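Local coordinates for Low molecular weight protein-tyrosine-phosphatase YfkJ (Bacillus subtilis, PDB 4ETM) that removes phosphate from phosphotyrosine residues of proteins and takes part in the resistance of the bacterium to ethanol stress, at residues V21-L26 / I103-E108; R31-E36 / A54-I59. All coordinates share one frame; numbering follows the deposited sequence.

Contact 1 (V21-L26 / I103-E108); sequences VLFVCL and IAMDAE. With PO4 (phosphate ion), chain C.
Phe23 and Val24 pair in parallel register with Ile103 and Ala104, joining strands 19-25 and 101-104 in the middle of the four-stranded parallel sheet of the low molecular weight phosphatase fold. Ile103 grips its neighbour strand through both peptide groups: its N donates to Leu22 O at 2.8 Å, almost straight, and its O takes the N-H of Val24. Beyond the last bridge Met105 N still reaches Val24 O at 2.9 Å, but the N-H...O angle drops to 135°, as the second strand gives way to the turn before helix 107-117.

On the face of the sheet that carries Phe23 and Ile103, the two side chains run alongside each other, pointing the same way. Phe23 CD1 comes within 3.7 Å of Ile103 CB, and CE1 rests near the CG2 branch. The other branch, CG1, turns to Val21, whose own CG1 sits over one face of the phenyl ring, toward its rim. Met105 continues this row. Its chain bends at chi2 (-64°) and again at chi3, which folds the methyl CE back to 3.9 Å from Phe23 CD1, obliquely to the ring. Helix 149-170 packs on this apolar side through Leu163, which touches both Phe23 and Ile103.

At the C-terminal end of the strand, where a parallel alpha/beta sheet commonly places its active site, stands the nucleophile Cys25. A phosphate ion, probably from the crystallisation liquor, sits at the phosphate-binding loop (P-loop) that starts at Cys25, weakly hydrogen-bonded by Leu26 N. Asp106 N-caps helix 107-117 and forms a salt bridge with Arg31; Ala107 and Glu108 at the start of that helix pack on Ala107 and Ile110 of the second subunit. Met105 CG packs 3.6 Å from Cys25 CB, while Cys25 SG lies 3.4 Å from phosphate O3.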
loop_
_atom_site.group_PDB
_atom_site.type_symbol
_atom_site.label_atom_id
_atom_site.label_comp_id
_atom_site.label_asym_id
_atom_site.label_seq_id
_atom_site.Cartn_x
_atom_site.Cartn_y
_atom_site.Cartn_z
ATOM N N VAL A 21 9.663 6.552 -16.994
ATOM C CA VAL A 21 9.194 5.504 -16.098
ATOM C C VAL A 21 10.001 5.557 -14.799
ATOM O O VAL A 21 11.221 5.482 -14.833
ATOM C CB VAL A 21 9.379 4.120 -16.753
ATOM C CG1 VAL A 21 8.878 3.019 -15.844
ATOM C CG2 VAL A 21 8.662 4.071 -18.100
ATOM N N LEU A 22 9.320 5.706 -13.667
ATOM C CA LEU A 22 9.981 5.676 -12.358
ATOM C C LEU A 22 9.606 4.402 -11.618
ATOM O O LEU A 22 8.430 4.152 -11.373
ATOM C CB LEU A 22 9.601 6.896 -11.521
ATOM C CG LEU A 22 10.213 6.853 -10.122
ATOM C CD1 LEU A 22 11.708 7.050 -10.209
ATOM C CD2 LEU A 22 9.574 7.918 -9.226
ATOM N N PHE A 23 10.608 3.579 -11.310
ATOM C CA PHE A 23 10.411 2.374 -10.506
ATOM C C PHE A 23 10.582 2.705 -9.039
ATOM O O PHE A 23 11.506 3.413 -8.667
ATOM C CB PHE A 23 11.369 1.261 -10.913
ATOM C CG PHE A 23 11.155 0.769 -12.303
ATOM C CD1 PHE A 23 10.153 -0.149 -12.581
ATOM C CD2 PHE A 23 11.942 1.239 -13.343
ATOM C CE1 PHE A 23 9.948 -0.605 -13.870
ATOM C CE2 PHE A 23 11.741 0.781 -14.649
ATOM C CZ PHE A 23 10.741 -0.133 -14.910
ATOM N N VAL A 24 9.665 2.236 -8.206
ATOM C CA VAL A 24 9.700 2.619 -6.797
ATOM C C VAL A 24 9.590 1.418 -5.871
ATOM O O VAL A 24 8.679 0.579 -6.007
ATOM C CB VAL A 24 8.572 3.628 -6.449
ATOM C CG1 VAL A 24 8.603 4.005 -4.968
ATOM C CG2 VAL A 24 8.680 4.887 -7.296
ATOM N N CYS A 25 10.517 1.340 -4.922
ATOM C CA CYS A 25 10.432 0.339 -3.867
ATOM C C CYS A 25 10.621 1.027 -2.515
ATOM O O CYS A 25 10.471 2.234 -2.402
ATOM C CB CYS A 25 11.446 -0.782 -4.089
ATOM S SG CYS A 25 13.164 -0.296 -4.086
ATOM N N LEU A 26 10.939 0.260 -1.490
ATOM C CA LEU A 26 11.074 0.822 -0.151
ATOM C C LEU A 26 12.427 1.490 0.064
ATOM O O LEU A 26 12.498 2.678 0.414
ATOM C CB LEU A 26 10.839 -0.281 0.888
ATOM C CG LEU A 26 10.987 0.147 2.348
ATOM C CD1 LEU A 26 9.961 1.197 2.673
ATOM C CD2 LEU A 26 10.844 -1.071 3.271
ATOM N N ILE A 103 5.922 2.951 -11.247
ATOM C CA ILE A 103 5.787 1.510 -11.161
ATOM C C ILE A 103 6.331 1.037 -9.812
ATOM O O ILE A 103 7.548 0.994 -9.605
ATOM C CB ILE A 103 6.558 0.817 -12.313
ATOM C CG1 ILE A 103 6.075 1.317 -13.680
ATOM C CG2 ILE A 103 6.380 -0.682 -12.232
ATOM C CD1 ILE A 103 4.575 1.249 -13.877
ATOM N N ALA A 104 5.416 0.713 -8.896
ATOM C CA ALA A 104 5.764 0.275 -7.530
ATOM C C ALA A 104 6.010 -1.212 -7.461
ATOM O O ALA A 104 5.436 -1.960 -8.234
ATOM C CB ALA A 104 4.657 0.636 -6.589
ATOM N N MET A 105 6.824 -1.651 -6.502
ATOM C CA MET A 105 7.120 -3.081 -6.376
ATOM C C MET A 105 6.047 -3.853 -5.610
ATOM O O MET A 105 5.829 -5.040 -5.886
ATOM C CB MET A 105 8.497 -3.295 -5.744
ATOM C CG MET A 105 9.620 -2.716 -6.583
ATOM S SD MET A 105 9.723 -3.585 -8.169
ATOM C CE MET A 105 9.665 -2.193 -9.304
ATOM N N ASP A 106 5.399 -3.189 -4.652
ATOM C CA ASP A 106 4.342 -3.823 -3.866
ATOM C C ASP A 106 3.251 -2.865 -3.391
ATOM O O ASP A 106 3.305 -1.642 -3.639
ATOM C CB ASP A 106 4.928 -4.621 -2.691
ATOM C CG ASP A 106 5.618 -3.750 -1.659
ATOM O OD1 ASP A 106 5.161 -2.630 -1.384
ATOM O OD2 ASP A 106 6.620 -4.200 -1.079
ATOM N N ALA A 107 2.248 -3.431 -2.725
ATOM C CA ALA A 107 1.060 -2.682 -2.358
ATOM C C ALA A 107 1.411 -1.636 -1.308
ATOM O O ALA A 107 0.903 -0.513 -1.348
ATOM C CB ALA A 107 -0.040 -3.615 -1.854
ATOM N N GLU A 108 2.293 -1.984 -0.379
ATOM C CA GLU A 108 2.740 -0.975 0.583
ATOM C C GLU A 108 3.333 0.254 -0.096
ATOM O O GLU A 108 3.073 1.390 0.323
ATOM C CB GLU A 108 3.701 -1.561 1.630
ATOM C CG GLU A 108 3.025 -2.572 2.548
ATOM C CD GLU A 108 3.990 -3.203 3.546
ATOM O OE1 GLU A 108 5.215 -3.055 3.369
ATOM O OE2 GLU A 108 3.530 -3.854 4.504
HETATM P P PO4 C . 14.372 -2.537 -1.504
HETATM O O1 PO4 C . 14.850 -3.386 -0.342
HETATM O O2 PO4 C . 15.461 -1.561 -1.803
HETATM O O3 PO4 C . 13.100 -1.849 -1.115
HETATM O O4 PO4 C . 14.005 -3.437 -2.668
#

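Contact 2 (R31-E36 / A54-I59); sequences RSPMAE and ADSAGI. With K (potassium ion), chain E; PO4 (phosphate ion), chain C.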
loop_
_atom_site.group_PDB
_atom_site.type_symbol
_atom_site.label_atom_id
_atom_site.label_comp_id
_atom_site.label_asym_id
_atom_site.label_seq_id
_atom_site.Cartn_x
_atom_site.Cartn_y
_atom_site.Cartn_z
ATOM N N ARG A 31 15.101 -3.811 -5.145
ATOM C CA ARG A 31 14.147 -4.068 -6.225
ATOM C C ARG A 31 14.105 -3.031 -7.342
ATOM O O ARG A 31 14.296 -3.391 -8.517
ATOM C CB ARG A 31 12.738 -4.282 -5.664
ATOM C CG ARG A 31 12.598 -5.570 -4.859
ATOM C CD ARG A 31 11.338 -5.561 -4.031
ATOM N NE ARG A 31 11.419 -4.561 -2.970
ATOM C CZ ARG A 31 10.394 -4.201 -2.214
ATOM N NH1 ARG A 31 9.195 -4.744 -2.400
ATOM N NH2 ARG A 31 10.577 -3.269 -1.286
ATOM N N SER A 32 13.833 -1.770 -7.002
ATOM C CA SER A 32 13.699 -0.751 -8.036
ATOM C C SER A 32 14.989 -0.522 -8.842
ATOM O O SER A 32 14.901 -0.308 -10.048
ATOM C CB SER A 32 13.061 0.553 -7.537
ATOM O OG SER A 32 13.839 1.162 -6.524
ATOM N N PRO A 33 16.172 -0.576 -8.204
ATOM C CA PRO A 33 17.344 -0.451 -9.077
ATOM C C PRO A 33 17.447 -1.630 -10.041
ATOM O O PRO A 33 17.829 -1.435 -11.191
ATOM C CB PRO A 33 18.522 -0.444 -8.089
ATOM C CG PRO A 33 17.920 0.071 -6.808
ATOM C CD PRO A 33 16.561 -0.553 -6.776
ATOM N N MET A 34 17.091 -2.832 -9.586
ATOM C CA MET A 34 17.144 -4.007 -10.462
ATOM C C MET A 34 16.169 -3.819 -11.613
ATOM O O MET A 34 16.483 -4.140 -12.756
ATOM C CB MET A 34 16.807 -5.283 -9.693
ATOM C CG MET A 34 17.092 -6.553 -10.470
ATOM S SD MET A 34 16.541 -8.101 -9.699
ATOM C CE MET A 34 17.541 -8.177 -8.217
ATOM N N ALA A 35 14.994 -3.274 -11.302
ATOM C CA ALA A 35 13.979 -3.067 -12.326
ATOM C C ALA A 35 14.422 -1.989 -13.306
ATOM O O ALA A 35 14.322 -2.170 -14.519
ATOM C CB ALA A 35 12.651 -2.714 -11.711
ATOM N N GLU A 36 14.911 -0.876 -12.771
ATOM C CA GLU A 36 15.459 0.192 -13.603
ATOM C C GLU A 36 16.477 -0.333 -14.635
ATOM O O GLU A 36 16.334 -0.102 -15.845
ATOM C CB GLU A 36 16.084 1.285 -12.718
ATOM C CG GLU A 36 16.524 2.510 -13.522
ATOM C CD GLU A 36 17.514 3.386 -12.796
ATOM O OE1 GLU A 36 18.280 4.092 -13.498
ATOM O OE2 GLU A 36 17.524 3.391 -11.547
ATOM N N ALA A 54 14.193 5.538 -18.017
ATOM C CA ALA A 54 13.804 4.997 -16.713
ATOM C C ALA A 54 14.681 5.523 -15.574
ATOM O O ALA A 54 15.833 5.906 -15.793
ATOM C CB ALA A 54 13.814 3.466 -16.741
ATOM N N ASP A 55 14.112 5.551 -14.366
ATOM C CA ASP A 55 14.817 5.963 -13.155
ATOM C C ASP A 55 14.212 5.141 -12.026
ATOM O O ASP A 55 13.254 4.400 -12.248
ATOM C CB ASP A 55 14.629 7.459 -12.874
ATOM C CG ASP A 55 15.525 7.977 -11.748
ATOM O OD1 ASP A 55 16.548 7.325 -11.429
ATOM O OD2 ASP A 55 15.214 9.059 -11.185
ATOM N N SER A 56 14.765 5.239 -10.821
ATOM C CA SER A 56 14.127 4.591 -9.677
ATOM C C SER A 56 14.161 5.502 -8.462
ATOM O O SER A 56 14.762 6.541 -8.506
ATOM C CB SER A 56 14.698 3.195 -9.386
ATOM O OG SER A 56 16.098 3.181 -9.213
ATOM N N ALA A 57 13.498 5.136 -7.387
ATOM C CA ALA A 57 13.543 5.929 -6.153
ATOM C C ALA A 57 12.869 5.127 -5.066
ATOM O O ALA A 57 12.098 4.201 -5.346
ATOM C CB ALA A 57 12.835 7.282 -6.323
ATOM N N GLY A 58 13.123 5.493 -3.814
ATOM C CA GLY A 58 12.586 4.731 -2.708
ATOM C C GLY A 58 11.629 5.514 -1.837
ATOM O O GLY A 58 11.719 6.728 -1.741
ATOM N N ILE A 59 10.715 4.800 -1.191
ATOM C CA ILE A 59 9.839 5.416 -0.218
ATOM C C ILE A 59 10.614 5.968 0.981
ATOM O O ILE A 59 10.354 7.098 1.427
ATOM C CB ILE A 59 8.765 4.435 0.282
ATOM C CG1 ILE A 59 7.878 3.971 -0.880
ATOM C CG2 ILE A 59 7.911 5.137 1.332
ATOM C CD1 ILE A 59 7.233 5.118 -1.644
HETATM K K K E . 17.975 5.881 -7.938
HETATM P P PO4 C . 14.372 -2.537 -1.504
HETATM O O1 PO4 C . 14.850 -3.386 -0.342
HETATM O O2 PO4 C . 15.461 -1.561 -1.803
HETATM O O3 PO4 C . 13.100 -1.849 -1.115
HETATM O O4 PO4 C . 14.005 -3.437 -2.668
HETATM O O HOH W 1 18.943 6.434 -12.868
HETATM O O HOH W 2 19.310 2.901 -7.666
#
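Glu36 and Ser56 make the polar link of this contact, in which helix 31-45 of a beta-alpha-beta unit lies over strand 52-58; the axes of 31-36 and 54-58 run antiparallel, 7.5 Å at closest approach. Ser56 OG donates to Glu36 OE2 at 2.7 Å, reaching the carboxylate on its anti side, 17° out of plane. Glu36 is extended, with CG anti to the backbone N (chi1 -173°), which lays its carboxylate across the backbone of Asp55. One helical turn earlier, Ser32 sets its CB and OG each 3.6 Å from Ser56 CB.

Further out, a water donates to Glu36 OE1 and Asp55 OD1, and salt bridges from Arg40 to Glu36 and from Arg89 to Asp55 probably do most to ease the repulsion between the two acids. Ser56 O is a long ligand of a potassium ion, 3.3 Å away, which Asn28 also binds through OD1; the ND2 of Asn28 is hydrogen-bonded to Ser32 OG.

At the start of the helix, active-site Arg31 meets phosphate along the edge of its guanidinium. Arg31 N and NE both donate hydrogen bonds to phosphate O4. With NH1 held by Asp106 and Val140 O, NH2 donates to O3 at 2.9 Å.

Overall arrangement
Both contacts are buried and close to the centre of the chain, yet they share no element. Strand 19-25 of contact 1 leads along the chain into helix 31-45 of contact 2 and is the sheet neighbour of strand 52-58, with probable hydrogen bonds from Phe23 N to Asp55 O and from Ile59 N to Cys25 O. Their chemistry differs. Contact 1 joins strand to strand by backbone hydrogen bonds and apolar side chains; contact 2 sets helix against an outermost strand of the sheet through a carboxylate, hydroxyls, water and a potassium ion. They converge at the phosphate, which Cys25 and Arg31 both approach, and Ser32 OG packs against Cys25 SG.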